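PDB 6A4D: oligoribonuclease from Colwellia psychrerythraea, which hydrolyses small RNAs, probably as an exonuclease of the RNase H-like superfamily that removes nucleotides from the 3' end. Local coordinates for residues A5-L14 with E98-G109; E25-I33 with P47-L58. The protein carries 1 engineered substitution. All coordinates share one frame; numbering follows the deposited sequence.

In the fold
From the N terminus, residues 5-14 run through a turn into strand 11-18, an inner strand of the mixed sheet. The chain then folds back as the hairpin of strands 28-36 and 42-50, and contact 2 pairs these two before the chain enters helix 55-59, so it closes a short loop. Contact 1 is made much farther along the chain, where residues 98-109 run from the end of helix 85-99 into strand 107-109, parallel to strand 11-18. Contact 2 is nested inside the long loop closed by contact 1. Their centres are about 24 Å apart, yet neighbouring strands 11-18 and 28-36 link them: Ile-12 and Leu-14 of contact 1 pack on Ile-33 and Ala-32 of contact 2.

Contact 1: residues A5-L14 with E98-G109; sequences AGNDSNLIWL and EWVPQGKSPMCG
The indole of Trp-13 has Cys-108 over one face, its CB 3.6 Å from the centroid of the six-membered ring in a CH-pi contact, and its SG over the five-membered ring. A water lies at the indole's edge, in its plane, within hydrogen-bonding distance of the carbonyl oxygens of Leu-14 and Cys-108. Side chains of helix 163-180 also pack on this ring, while NE1 bonds to Thr-36. An alanine here is likely to open a gap between Cys-108 and that helix and leave Thr-36 without its indole partner. Behind the ring the strands pair in parallel, Cys-108 N giving its proton to Ile-12 O (3.0 Å) and Leu-14 N to Cys-108 O. Before this pairing a side chain takes over: Ser-105 OG, anti to its own nitrogen (chi1 -173°), accepts from Ile-12 N at 2.7 Å and donates to Pro-106 O, so one small hydroxyl takes a proton from strand 11-18 and passes its own to the next residue's carbonyl. Ile-12 CD1 presses tightly on Val-100 CG1, 3.4 Å away. Farther out, Trp-99 O receives two donors: Asn-10 ND2 (3.0 Å), nearly in line with the carbonyl, and Gly-6 N, from above its plane. Glycine suits position 6 because, at a phi of 92°, a side chain would strike the preceding carbonyl oxygen. Such parallel pairing of a first and a fourth strand is characteristic of the RNase H-like fold of these exonucleases.

Contact 2: residues E25-I33 with P47-L58; sequences EDVILEIAI and PIFAISQTDDVL
Ile-31 and Phe-49 form a hydrogen-bonded pair of the antiparallel hairpin 28-36/42-50, part of the RNase H-like sheet, and here the two strands are held by a pair of reciprocal bonds. Ile-31 N to Phe-49 O and Phe-49 N to Ile-31 O both measure 3.1 Å, each donor in the plane of its acceptor carbonyl. On one face of the sheet the two side chains lie side by side, the branched CG2 methyl of Ile-31 reaching the edge of the phenyl ring at Phe-49 CD2 (4.0 Å). On the other face, Glu-30 and Ala-50 form the non-hydrogen-bonded pair; the small methyl of Ala-50 suits a buried place, while the extended Glu-30 chain runs alongside Ile-48 and forms a salt bridge through OE2 with Arg-77. Leu-29 and Glu-30 both face Glu-17 of strand 11-18, a classic beta bulge beside a residue that lines the nucleotide pocket. Ile-51 N still reaches Leu-29 O at 2.7 Å, but from above the carbonyl plane. Beyond Ile-51 the second segment leaves the sheet and the contact thins toward solvent. Val-27 and Val-57 there meet only through methyls, CG2 to CG1 at 4.2 Å, and Thr-54 caps the helix by accepting from Val-57 N. Gln-53 reaches across from this loop: CG rests against Leu-29 CD2, and a bend at chi2 (-73°) turns the amide so that NE2 reaches Ile-28 O, 3.2 Å away and 40° out of that carbonyl's plane.

Contact 1: residues A5-L14 with E98-G109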
loop_
_atom_site.group_PDB
_atom_site.type_symbol
_atom_site.label_atom_id
_atom_site.label_comp_id
_atom_site.label_asym_id
_atom_site.label_seq_id
_atom_site.Cartn_x
_atom_site.Cartn_y
_atom_site.Cartn_z
ATOM N N ALA A 5 26.310 -0.375 4.376
ATOM C CA ALA A 5 25.632 0.674 5.152
ATOM C C ALA A 5 25.664 1.994 4.423
ATOM O O ALA A 5 26.682 2.401 3.890
ATOM C CB ALA A 5 26.235 0.824 6.552
ATOM N N GLY A 6 24.513 2.633 4.343
ATOM C CA GLY A 6 24.407 3.943 3.762
ATOM C C GLY A 6 24.088 3.946 2.287
ATOM O O GLY A 6 23.880 5.027 1.708
ATOM N N ASN A 7 24.021 2.773 1.664
ATOM C CA ASN A 7 23.786 2.698 0.203
ATOM C C ASN A 7 22.356 3.080 -0.158
ATOM O O ASN A 7 21.412 2.538 0.346
ATOM C CB ASN A 7 24.040 1.262 -0.277
ATOM C CG ASN A 7 23.825 1.098 -1.772
ATOM O OD1 ASN A 7 22.935 1.710 -2.356
ATOM N ND2 ASN A 7 24.645 0.272 -2.398
ATOM N N ASP A 8 22.207 3.974 -1.093
ATOM C CA ASP A 8 20.926 4.517 -1.462
ATOM C C ASP A 8 19.877 3.497 -1.963
ATOM O O ASP A 8 18.750 3.867 -2.109
ATOM C CB ASP A 8 21.128 5.562 -2.571
ATOM C CG ASP A 8 21.769 6.849 -2.058
ATOM O OD1 ASP A 8 22.641 6.771 -1.141
ATOM O OD2 ASP A 8 21.400 7.939 -2.588
ATOM N N SER A 9 20.265 2.270 -2.282
ATOM C CA SER A 9 19.391 1.345 -2.865
ATOM C C SER A 9 18.997 0.289 -1.831
ATOM O O SER A 9 18.190 -0.568 -2.107
ATOM C CB SER A 9 20.017 0.829 -4.167
ATOM O OG SER A 9 20.925 -0.218 -3.944
ATOM N N ASN A 10 19.454 0.428 -0.591
ATOM C CA ASN A 10 19.012 -0.473 0.466
ATOM C C ASN A 10 17.460 -0.428 0.739
ATOM O O ASN A 10 16.817 0.577 0.641
ATOM C CB ASN A 10 19.796 -0.223 1.724
ATOM C CG ASN A 10 21.284 -0.523 1.565
ATOM O OD1 ASN A 10 21.714 -1.294 0.665
ATOM N ND2 ASN A 10 22.080 0.066 2.444
ATOM N N LEU A 11 16.909 -1.568 1.070
ATOM C CA LEU A 11 15.519 -1.681 1.375
ATOM C C LEU A 11 15.276 -1.888 2.875
ATOM O O LEU A 11 15.911 -2.737 3.497
ATOM C CB LEU A 11 14.948 -2.824 0.547
ATOM C CG LEU A 11 15.044 -2.594 -0.940
ATOM C CD1 LEU A 11 14.754 -3.936 -1.608
ATOM C CD2 LEU A 11 14.085 -1.473 -1.367
ATOM N N ILE A 12 14.283 -1.173 3.410
ATOM C CA ILE A 12 13.751 -1.376 4.808
ATOM C C ILE A 12 12.492 -2.241 4.838
ATOM O O ILE A 12 11.399 -1.844 4.313
ATOM C CB ILE A 12 13.414 -0.033 5.458
ATOM C CG1 ILE A 12 14.639 0.907 5.402
ATOM C CG2 ILE A 12 12.994 -0.275 6.905
ATOM C CD1 ILE A 12 14.451 2.259 6.096
ATOM N N TRP A 13 12.644 -3.432 5.412
ATOM C CA TRP A 13 11.584 -4.380 5.574
ATOM C C TRP A 13 11.053 -4.341 7.001
ATOM O O TRP A 13 11.819 -4.325 7.935
ATOM C CB TRP A 13 12.071 -5.784 5.319
ATOM C CG TRP A 13 12.525 -5.942 3.941
ATOM C CD1 TRP A 13 13.684 -5.506 3.402
ATOM C CD2 TRP A 13 11.817 -6.568 2.925
ATOM N NE1 TRP A 13 13.747 -5.837 2.089
ATOM C CE2 TRP A 13 12.619 -6.514 1.765
ATOM C CE3 TRP A 13 10.587 -7.235 2.870
ATOM C CZ2 TRP A 13 12.206 -7.012 0.557
ATOM C CZ3 TRP A 13 10.195 -7.774 1.636
ATOM C CH2 TRP A 13 10.998 -7.645 0.510
ATOM N N LEU A 14 9.743 -4.351 7.177
ATOM C CA LEU A 14 9.229 -4.489 8.514
ATOM C C LEU A 14 7.962 -5.261 8.642
ATOM O O LEU A 14 7.226 -5.516 7.679
ATOM C CB LEU A 14 9.112 -3.134 9.157
ATOM C CG LEU A 14 8.307 -2.052 8.498
ATOM C CD1 LEU A 14 6.869 -2.229 8.875
ATOM C CD2 LEU A 14 8.776 -0.690 9.004
ATOM N N GLU A 98 21.116 4.576 10.340
ATOM C CA GLU A 98 22.396 3.950 10.185
ATOM C C GLU A 98 22.544 3.249 8.847
ATOM O O GLU A 98 23.614 3.257 8.302
ATOM C CB GLU A 98 22.625 2.935 11.310
ATOM C CG GLU A 98 23.957 2.179 11.237
ATOM C CD GLU A 98 24.451 1.693 12.615
ATOM O OE1 GLU A 98 24.579 0.463 12.836
ATOM O OE2 GLU A 98 24.711 2.543 13.501
ATOM N N TRP A 99 21.486 2.612 8.336
ATOM C CA TRP A 99 21.606 1.752 7.158
ATOM C C TRP A 99 21.174 2.351 5.856
ATOM O O TRP A 99 21.658 1.869 4.791
ATOM C CB TRP A 99 20.920 0.432 7.400
ATOM C CG TRP A 99 21.629 -0.331 8.377
ATOM C CD1 TRP A 99 21.446 -0.319 9.740
ATOM C CD2 TRP A 99 22.724 -1.191 8.125
ATOM N NE1 TRP A 99 22.336 -1.168 10.343
ATOM C CE2 TRP A 99 23.147 -1.709 9.377
ATOM C CE3 TRP A 99 23.402 -1.578 6.966
ATOM C CZ2 TRP A 99 24.211 -2.598 9.499
ATOM C CZ3 TRP A 99 24.475 -2.482 7.086
ATOM C CH2 TRP A 99 24.866 -2.973 8.346
ATOM N N VAL A 100 20.276 3.356 5.876
ATOM C CA VAL A 100 19.836 3.941 4.606
ATOM C C VAL A 100 19.474 5.403 4.686
ATOM O O VAL A 100 18.921 5.864 5.684
ATOM C CB VAL A 100 18.727 3.033 3.953
ATOM C CG1 VAL A 100 17.593 2.764 4.903
ATOM C CG2 VAL A 100 18.227 3.577 2.618
ATOM N N PRO A 101 19.833 6.168 3.656
ATOM C CA PRO A 101 19.486 7.598 3.673
ATOM C C PRO A 101 17.977 7.856 3.688
ATOM O O PRO A 101 17.229 7.037 3.166
ATOM C CB PRO A 101 20.052 8.151 2.349
ATOM C CG PRO A 101 21.013 7.146 1.862
ATOM C CD PRO A 101 20.770 5.825 2.558
ATOM N N GLN A 102 17.587 9.008 4.248
ATOM C CA GLN A 102 16.250 9.432 4.411
ATOM C C GLN A 102 15.581 9.540 3.035
ATOM O O GLN A 102 16.214 9.896 2.048
ATOM C CB GLN A 102 16.285 10.781 5.179
ATOM C CG GLN A 102 14.967 11.431 5.617
ATOM C CD GLN A 102 14.203 11.909 4.418
ATOM O OE1 GLN A 102 14.762 12.582 3.549
ATOM N NE2 GLN A 102 12.935 11.546 4.328
ATOM N N GLY A 103 14.299 9.202 2.954
ATOM C CA GLY A 103 13.544 9.391 1.729
ATOM C C GLY A 103 13.814 8.431 0.590
ATOM O O GLY A 103 13.285 8.642 -0.478
ATOM N N LYS A 104 14.640 7.413 0.799
ATOM C CA LYS A 104 15.066 6.502 -0.271
ATOM C C LYS A 104 14.317 5.174 -0.340
ATOM O O LYS A 104 13.846 4.798 -1.370
ATOM C CB LYS A 104 16.528 6.135 -0.088
ATOM C CG LYS A 104 17.446 7.330 0.033
ATOM C CD LYS A 104 17.358 8.295 -1.129
ATOM C CE LYS A 104 17.950 7.715 -2.381
ATOM N NZ LYS A 104 18.182 8.828 -3.344
ATOM N N SER A 105 14.218 4.483 0.786
ATOM C CA SER A 105 13.611 3.184 0.812
ATOM C C SER A 105 12.079 3.296 0.906
ATOM O O SER A 105 11.572 3.978 1.801
ATOM C CB SER A 105 14.133 2.399 1.999
ATOM O OG SER A 105 13.658 1.065 1.949
ATOM N N PRO A 106 11.358 2.638 -0.008
ATOM C CA PRO A 106 9.975 2.364 0.347
ATOM C C PRO A 106 9.909 1.455 1.586
ATOM O O PRO A 106 10.893 0.929 2.006
ATOM C CB PRO A 106 9.415 1.641 -0.869
ATOM C CG PRO A 106 10.615 0.908 -1.444
ATOM C CD PRO A 106 11.802 1.833 -1.169
ATOM N N MET A 107 8.743 1.402 2.200
ATOM C CA MET A 107 8.413 0.438 3.208
ATOM C C MET A 107 8.063 -0.877 2.545
ATOM O O MET A 107 7.188 -0.893 1.715
ATOM C CB MET A 107 7.247 0.999 4.005
ATOM C CG MET A 107 7.144 0.400 5.362
ATOM S SD MET A 107 5.729 1.007 6.293
ATOM C CE MET A 107 6.284 2.659 6.751
ATOM N N CYS A 108 8.701 -1.972 2.957
ATOM C CA CYS A 108 8.691 -3.276 2.282
ATOM C C CYS A 108 8.102 -4.391 3.088
ATOM O O CYS A 108 8.254 -4.455 4.291
ATOM C CB CYS A 108 10.104 -3.746 1.846
ATOM S SG CYS A 108 11.043 -2.545 0.891
ATOM N N GLY A 109 7.308 -5.209 2.412
ATOM C CA GLY A 109 6.624 -6.377 3.024
ATOM C C GLY A 109 5.344 -6.775 2.390
ATOM O O GLY A 109 4.947 -6.278 1.354
HETATM O O HOH W 1 8.283 -7.088 5.660
#

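Contact 2: residues E25-I33 with P47-L58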
loop_
_atom_site.group_PDB
_atom_site.type_symbol
_atom_site.label_atom_id
_atom_site.label_comp_id
_atom_site.label_asym_id
_atom_site.label_seq_id
_atom_site.Cartn_x
_atom_site.Cartn_y
_atom_site.Cartn_z
ATOM N N GLU A 25 -8.987 2.437 16.622
ATOM C CA GLU A 25 -9.106 1.841 17.968
ATOM C C GLU A 25 -7.913 1.032 18.416
ATOM O O GLU A 25 -7.690 0.937 19.612
ATOM C CB GLU A 25 -10.287 0.847 18.022
ATOM C CG GLU A 25 -11.544 1.224 17.251
ATOM C CD GLU A 25 -12.159 2.534 17.719
ATOM O OE1 GLU A 25 -11.637 3.155 18.669
ATOM O OE2 GLU A 25 -13.191 2.938 17.140
ATOM N N ASP A 26 -7.219 0.373 17.484
ATOM C CA ASP A 26 -6.120 -0.565 17.792
ATOM C C ASP A 26 -4.741 0.056 17.836
ATOM O O ASP A 26 -4.485 1.045 17.216
ATOM C CB ASP A 26 -6.118 -1.717 16.754
ATOM C CG ASP A 26 -7.411 -2.486 16.765
ATOM O OD1 ASP A 26 -7.934 -2.689 17.890
ATOM O OD2 ASP A 26 -7.954 -2.816 15.687
ATOM N N VAL A 27 -3.861 -0.615 18.551
ATOM C CA VAL A 27 -2.528 -0.156 18.915
ATOM C C VAL A 27 -1.512 -1.224 18.540
ATOM O O VAL A 27 -1.873 -2.365 18.246
ATOM C CB VAL A 27 -2.394 0.114 20.446
ATOM C CG1 VAL A 27 -3.275 1.258 20.842
ATOM C CG2 VAL A 27 -2.722 -1.097 21.284
ATOM N N ILE A 28 -0.243 -0.839 18.552
ATOM C CA ILE A 28 0.828 -1.710 18.097
ATOM C C ILE A 28 1.359 -2.563 19.238
ATOM O O ILE A 28 1.689 -2.026 20.324
ATOM C CB ILE A 28 1.997 -0.886 17.532
ATOM C CG1 ILE A 28 1.521 -0.057 16.365
ATOM C CG2 ILE A 28 3.151 -1.803 17.154
ATOM C CD1 ILE A 28 2.565 0.945 15.960
ATOM N N LEU A 29 1.492 -3.869 18.980
ATOM C CA LEU A 29 2.078 -4.801 19.972
ATOM C C LEU A 29 3.540 -5.168 19.763
ATOM O O LEU A 29 4.252 -5.444 20.731
ATOM C CB LEU A 29 1.227 -6.066 20.055
ATOM C CG LEU A 29 -0.188 -5.785 20.553
ATOM C CD1 LEU A 29 -0.966 -7.076 20.584
ATOM C CD2 LEU A 29 -0.151 -5.125 21.932
ATOM N N GLU A 30 3.997 -5.149 18.515
ATOM C CA GLU A 30 5.352 -5.599 18.194
ATOM C C GLU A 30 5.830 -4.933 16.934
ATOM O O GLU A 30 5.024 -4.667 16.044
ATOM C CB GLU A 30 5.365 -7.113 17.957
ATOM C CG GLU A 30 6.721 -7.780 18.128
ATOM C CD GLU A 30 6.737 -9.234 17.639
ATOM O OE1 GLU A 30 5.835 -9.676 16.898
ATOM O OE2 GLU A 30 7.690 -9.949 17.984
ATOM N N ILE A 31 7.135 -4.698 16.866
ATOM C CA ILE A 31 7.785 -4.239 15.664
ATOM C C ILE A 31 9.126 -4.993 15.444
ATOM O O ILE A 31 9.890 -5.244 16.370
ATOM C CB ILE A 31 7.943 -2.683 15.688
ATOM C CG1 ILE A 31 8.619 -2.182 14.408
ATOM C CG2 ILE A 31 8.725 -2.169 16.903
ATOM C CD1 ILE A 31 8.432 -0.697 14.207
ATOM N N ALA A 32 9.360 -5.407 14.214
ATOM C CA ALA A 32 10.660 -5.989 13.783
ATOM C C ALA A 32 11.070 -5.336 12.457
ATOM O O ALA A 32 10.192 -4.991 11.652
ATOM C CB ALA A 32 10.545 -7.500 13.632
ATOM N N ILE A 33 12.369 -5.114 12.266
ATOM C CA ILE A 33 12.886 -4.463 11.049
ATOM C C ILE A 33 14.074 -5.279 10.509
ATOM O O ILE A 33 14.950 -5.690 11.268
ATOM C CB ILE A 33 13.371 -3.002 11.289
ATOM C CG1 ILE A 33 12.306 -2.119 11.949
ATOM C CG2 ILE A 33 13.895 -2.339 9.991
ATOM C CD1 ILE A 33 12.929 -0.935 12.670
ATOM N N PRO A 47 16.661 -4.430 16.260
ATOM C CA PRO A 47 16.141 -4.831 17.591
ATOM C C PRO A 47 14.632 -5.107 17.533
ATOM O O PRO A 47 13.883 -4.278 16.998
ATOM C CB PRO A 47 16.442 -3.613 18.444
ATOM C CG PRO A 47 16.485 -2.456 17.508
ATOM C CD PRO A 47 17.059 -3.004 16.226
ATOM N N ILE A 48 14.210 -6.265 18.025
ATOM C CA ILE A 48 12.799 -6.636 18.084
ATOM C C ILE A 48 12.157 -6.049 19.367
ATOM O O ILE A 48 12.737 -6.182 20.433
ATOM C CB ILE A 48 12.637 -8.163 18.141
ATOM C CG1 ILE A 48 13.421 -8.849 17.009
ATOM C CG2 ILE A 48 11.170 -8.550 18.050
ATOM C CD1 ILE A 48 13.589 -10.348 17.213
ATOM N N PHE A 49 10.994 -5.389 19.280
ATOM C CA PHE A 49 10.299 -4.906 20.502
ATOM C C PHE A 49 8.897 -5.423 20.642
ATOM O O PHE A 49 8.060 -5.183 19.758
ATOM C CB PHE A 49 10.188 -3.400 20.543
ATOM C CG PHE A 49 11.487 -2.707 20.504
ATOM C CD1 PHE A 49 12.235 -2.570 21.649
ATOM C CD2 PHE A 49 11.984 -2.214 19.303
ATOM C CE1 PHE A 49 13.448 -1.915 21.611
ATOM C CE2 PHE A 49 13.185 -1.559 19.260
ATOM C CZ PHE A 49 13.923 -1.408 20.414
ATOM N N ALA A 50 8.613 -6.099 21.753
ATOM C CA ALA A 50 7.214 -6.204 22.189
ATOM C C ALA A 50 6.942 -4.932 22.995
ATOM O O ALA A 50 7.722 -4.567 23.916
ATOM C CB ALA A 50 6.937 -7.458 22.995
ATOM N N ILE A 51 5.872 -4.246 22.596
ATOM C CA ILE A 51 5.492 -2.964 23.188
ATOM C C ILE A 51 4.640 -3.224 24.420
ATOM O O ILE A 51 3.635 -3.952 24.366
ATOM C CB ILE A 51 4.615 -2.075 22.287
ATOM C CG1 ILE A 51 5.187 -1.919 20.859
ATOM C CG2 ILE A 51 4.417 -0.703 22.963
ATOM C CD1 ILE A 51 6.625 -1.447 20.826
ATOM N N SER A 52 5.023 -2.569 25.510
ATOM C CA SER A 52 4.281 -2.652 26.758
ATOM C C SER A 52 2.862 -2.160 26.562
ATOM O O SER A 52 2.614 -1.117 25.949
ATOM C CB SER A 52 4.964 -1.813 27.854
ATOM O OG SER A 52 4.160 -1.783 29.012
ATOM N N GLN A 53 1.937 -2.964 27.039
ATOM C CA GLN A 53 0.565 -2.616 27.109
ATOM C C GLN A 53 0.067 -3.156 28.446
ATOM O O GLN A 53 0.541 -4.190 28.958
ATOM C CB GLN A 53 -0.190 -3.250 25.935
ATOM C CG GLN A 53 0.321 -2.835 24.544
ATOM C CD GLN A 53 -0.043 -1.411 24.172
ATOM O OE1 GLN A 53 -0.702 -0.739 24.919
ATOM N NE2 GLN A 53 0.350 -0.963 22.990
ATOM N N THR A 54 -0.878 -2.449 29.035
ATOM C CA THR A 54 -1.493 -2.915 30.288
ATOM C C THR A 54 -2.305 -4.198 30.051
ATOM O O THR A 54 -2.516 -4.625 28.907
ATOM C CB THR A 54 -2.493 -1.886 30.787
ATOM O OG1 THR A 54 -3.499 -1.772 29.787
ATOM C CG2 THR A 54 -1.824 -0.512 31.045
ATOM N N ASP A 55 -2.815 -4.763 31.135
ATOM C CA ASP A 55 -3.828 -5.827 31.061
ATOM C C ASP A 55 -5.165 -5.356 30.501
ATOM O O ASP A 55 -5.840 -6.103 29.802
ATOM C CB ASP A 55 -4.043 -6.462 32.434
ATOM C CG ASP A 55 -2.822 -7.216 32.927
ATOM O OD1 ASP A 55 -1.919 -7.506 32.112
ATOM O OD2 ASP A 55 -2.761 -7.524 34.141
ATOM N N ASP A 56 -5.573 -4.132 30.779
ATOM C CA ASP A 56 -6.794 -3.643 30.137
ATOM C C ASP A 56 -6.693 -3.919 28.651
ATOM O O ASP A 56 -7.600 -4.500 28.052
ATOM C CB ASP A 56 -7.002 -2.144 30.316
ATOM C CG ASP A 56 -8.092 -1.610 29.393
ATOM O OD1 ASP A 56 -9.196 -2.148 29.486
ATOM O OD2 ASP A 56 -7.859 -0.694 28.563
ATOM N N VAL A 57 -5.565 -3.511 28.066
ATOM C CA VAL A 57 -5.421 -3.589 26.627
ATOM C C VAL A 57 -5.413 -5.041 26.170
ATOM O O VAL A 57 -6.197 -5.417 25.304
ATOM C CB VAL A 57 -4.167 -2.834 26.125
ATOM C CG1 VAL A 57 -3.826 -3.212 24.682
ATOM C CG2 VAL A 57 -4.421 -1.347 26.234
ATOM N N LEU A 58 -4.551 -5.847 26.767
ATOM C CA LEU A 58 -4.294 -7.166 26.229
ATOM C C LEU A 58 -5.540 -8.051 26.279
ATOM O O LEU A 58 -5.905 -8.710 25.283
ATOM C CB LEU A 58 -3.113 -7.805 26.947
ATOM C CG LEU A 58 -1.779 -7.152 26.552
ATOM C CD1 LEU A 58 -0.673 -7.728 27.435
ATOM C CD2 LEU A 58 -1.454 -7.304 25.046
#